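Local coordinates for guanine nucleotide exchange protein (Legionella pneumophila, PDB 1XSZ) that probably acts as a guanine nucleotide exchange factor for ADP-ribosylation factor (Arf) GTPases, with a capping domain lying over its active site, at residues P40-A45 and L75-S80. Sequence-based numbering, arbitrary orientation. Where two conformers were deposited one is given.
Sequences PNEEIA and LKAFTS
A45 and A77 face each other where two helices cross: the first turn and a half of helix 40-50 lies against the last turn and a half of helix 69-80. The segment axes approach to 8.0 Å with a crossing angle of -53°, and small residues on both sides permit this closeness. The CA atoms of A45 and F78 stand 4.6 Å apart, and, a turn earlier on helix 40-50, the CA of E42 is nearest to that of A77, at 5.5 Å.

The methyl of A45 has the largest share of the contact, followed by that of A77. A45 points at the opposite helix and presses on the backbone of F78, its CB 3.4 Å from F78 N, and also touches F78 CB. Next to it the methyl of A77 projects the other way, meeting A45 CB at 3.9 Å. A77 CB thus rests against the surface formed by A45 CB, E42 CA (4.0 Å) and the carbonyl oxygen of N41. E42 adds only the aliphatic root of its side chain, CG lying 4.2 Å from A77 CB, on the exposed flank. F78 CG is anti to its backbone N (chi1 -179°); the ring lies beside A45, with CD2 3.7 Å from A45 O, which sits near the ring plane. No hydrogen bond joins the two segments, so van der Waals contact holds them here.

Just beyond, Q81 NE2 is hydrogen-bonded to E42 O, and the F78 ring stacks with H49. E43 points away and touches C33 of helix 22-35; I44, which also touches V74 of helix 69-80, packs on I26 and I29. On the far side L75 and T79 lean on helix 106-123, so the crossing joins two helices of the all-helical Sec7 domain.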
loop_
_atom_site.group_PDB
_atom_site.type_symbol
_atom_site.label_atom_id
_atom_site.label_comp_id
_atom_site.label_asym_id
_atom_site.label_seq_id
_atom_site.Cartn_x
_atom_site.Cartn_y
_atom_site.Cartn_z
ATOM N N PRO A 40 -7.335 12.839 -19.668
ATOM C CA PRO A 40 -7.801 11.728 -18.832
ATOM C C PRO A 40 -7.373 11.671 -17.369
ATOM O O PRO A 40 -8.212 11.481 -16.487
ATOM C CB PRO A 40 -7.342 10.500 -19.612
ATOM C CG PRO A 40 -6.063 10.971 -20.224
ATOM C CD PRO A 40 -6.441 12.345 -20.732
ATOM N N ASN A 41 -6.083 11.833 -17.100
ATOM C CA ASN A 41 -5.601 11.742 -15.725
ATOM C C ASN A 41 -6.235 12.736 -14.761
ATOM O O ASN A 41 -6.581 12.376 -13.635
ATOM C CB ASN A 41 -4.077 11.864 -15.688
ATOM C CG ASN A 41 -3.393 10.767 -16.483
ATOM O OD1 ASN A 41 -3.902 9.648 -16.581
ATOM N ND2 ASN A 41 -2.232 11.078 -17.047
ATOM N N GLU A 42 -6.399 13.981 -15.189
ATOM C CA GLU A 42 -7.012 14.978 -14.325
ATOM C C GLU A 42 -8.500 14.682 -14.157
ATOM O O GLU A 42 -9.083 14.944 -13.103
ATOM C CB GLU A 42 -6.814 16.385 -14.902
ATOM C CG GLU A 42 -5.350 16.814 -14.981
ATOM C CD GLU A 42 -4.717 16.548 -16.338
ATOM O OE1 GLU A 42 -4.910 15.447 -16.897
ATOM O OE2 GLU A 42 -4.012 17.447 -16.845
ATOM N N GLU A 43 -9.109 14.117 -15.195
ATOM C CA GLU A 43 -10.527 13.794 -15.155
ATOM C C GLU A 43 -10.806 12.621 -14.211
ATOM O O GLU A 43 -11.801 12.619 -13.495
ATOM C CB GLU A 43 -11.037 13.475 -16.563
ATOM C CG GLU A 43 -12.546 13.596 -16.693
ATOM C CD GLU A 43 -13.043 15.022 -16.488
ATOM O OE1 GLU A 43 -14.203 15.190 -16.065
ATOM O OE2 GLU A 43 -12.279 15.974 -16.760
ATOM N N ILE A 44 -9.934 11.617 -14.222
ATOM C CA ILE A 44 -10.114 10.478 -13.330
ATOM C C ILE A 44 -10.003 10.977 -11.885
ATOM O O ILE A 44 -10.831 10.649 -11.038
ATOM C CB ILE A 44 -9.044 9.395 -13.586
ATOM C CG1 ILE A 44 -9.245 8.787 -14.977
ATOM C CG2 ILE A 44 -9.115 8.322 -12.502
ATOM C CD1 ILE A 44 -8.111 7.878 -15.414
ATOM N N ALA A 45 -8.985 11.788 -11.616
ATOM C CA ALA A 45 -8.784 12.328 -10.276
ATOM C C ALA A 45 -9.985 13.156 -9.829
ATOM O O ALA A 45 -10.436 13.039 -8.691
ATOM C CB ALA A 45 -7.515 13.176 -10.238
ATOM N N LEU A 75 -2.669 10.279 -9.309
ATOM C CA LEU A 75 -2.479 10.660 -7.916
ATOM C C LEU A 75 -1.955 12.093 -7.819
ATOM O O LEU A 75 -2.392 12.862 -6.965
ATOM C CB LEU A 75 -1.505 9.702 -7.217
ATOM C CG LEU A 75 -1.118 10.102 -5.784
ATOM C CD1 LEU A 75 -2.366 10.236 -4.926
ATOM C CD2 LEU A 75 -0.169 9.072 -5.190
ATOM N N LYS A 76 -1.015 12.451 -8.689
ATOM C CA LYS A 76 -0.467 13.799 -8.654
ATOM C C LYS A 76 -1.587 14.812 -8.879
ATOM O O LYS A 76 -1.656 15.833 -8.198
ATOM C CB LYS A 76 0.622 13.965 -9.717
ATOM C CG LYS A 76 1.475 15.209 -9.512
ATOM C CD LYS A 76 2.633 15.276 -10.494
ATOM C CE LYS A 76 3.532 16.463 -10.186
ATOM N NZ LYS A 76 2.761 17.735 -10.129
ATOM N N ALA A 77 -2.475 14.521 -9.826
ATOM C CA ALA A 77 -3.587 15.420 -10.108
ATOM C C ALA A 77 -4.561 15.436 -8.933
ATOM O O ALA A 77 -5.043 16.492 -8.525
ATOM C CB ALA A 77 -4.310 14.983 -11.379
ATOM N N PHE A 78 -4.835 14.258 -8.378
ATOM C CA PHE A 78 -5.751 14.119 -7.252
ATOM C C PHE A 78 -5.306 14.967 -6.067
ATOM O O PHE A 78 -6.100 15.693 -5.475
ATOM C CB PHE A 78 -5.838 12.639 -6.852
ATOM C CG PHE A 78 -6.786 12.360 -5.716
ATOM C CD1 PHE A 78 -6.333 12.326 -4.401
ATOM C CD2 PHE A 78 -8.132 12.107 -5.964
ATOM C CE1 PHE A 78 -7.204 12.042 -3.356
ATOM C CE2 PHE A 78 -9.013 11.822 -4.927
ATOM C CZ PHE A 78 -8.550 11.789 -3.619
ATOM N N THR A 79 -4.029 14.883 -5.726
ATOM C CA THR A 79 -3.510 15.653 -4.608
ATOM C C THR A 79 -3.415 17.149 -4.933
ATOM O O THR A 79 -3.631 17.991 -4.063
ATOM C CB THR A 79 -2.145 15.102 -4.180
ATOM O OG1 THR A 79 -2.297 13.718 -3.836
ATOM C CG2 THR A 79 -1.618 15.855 -2.971
ATOM N N SER A 80 -3.103 17.468 -6.185
ATOM C CA SER A 80 -2.995 18.861 -6.610
ATOM C C SER A 80 -4.350 19.557 -6.547
ATOM O O SER A 80 -4.426 20.776 -6.391
ATOM C CB SER A 80 -2.443 18.937 -8.034
ATOM O OG SER A 80 -1.119 18.443 -8.092
#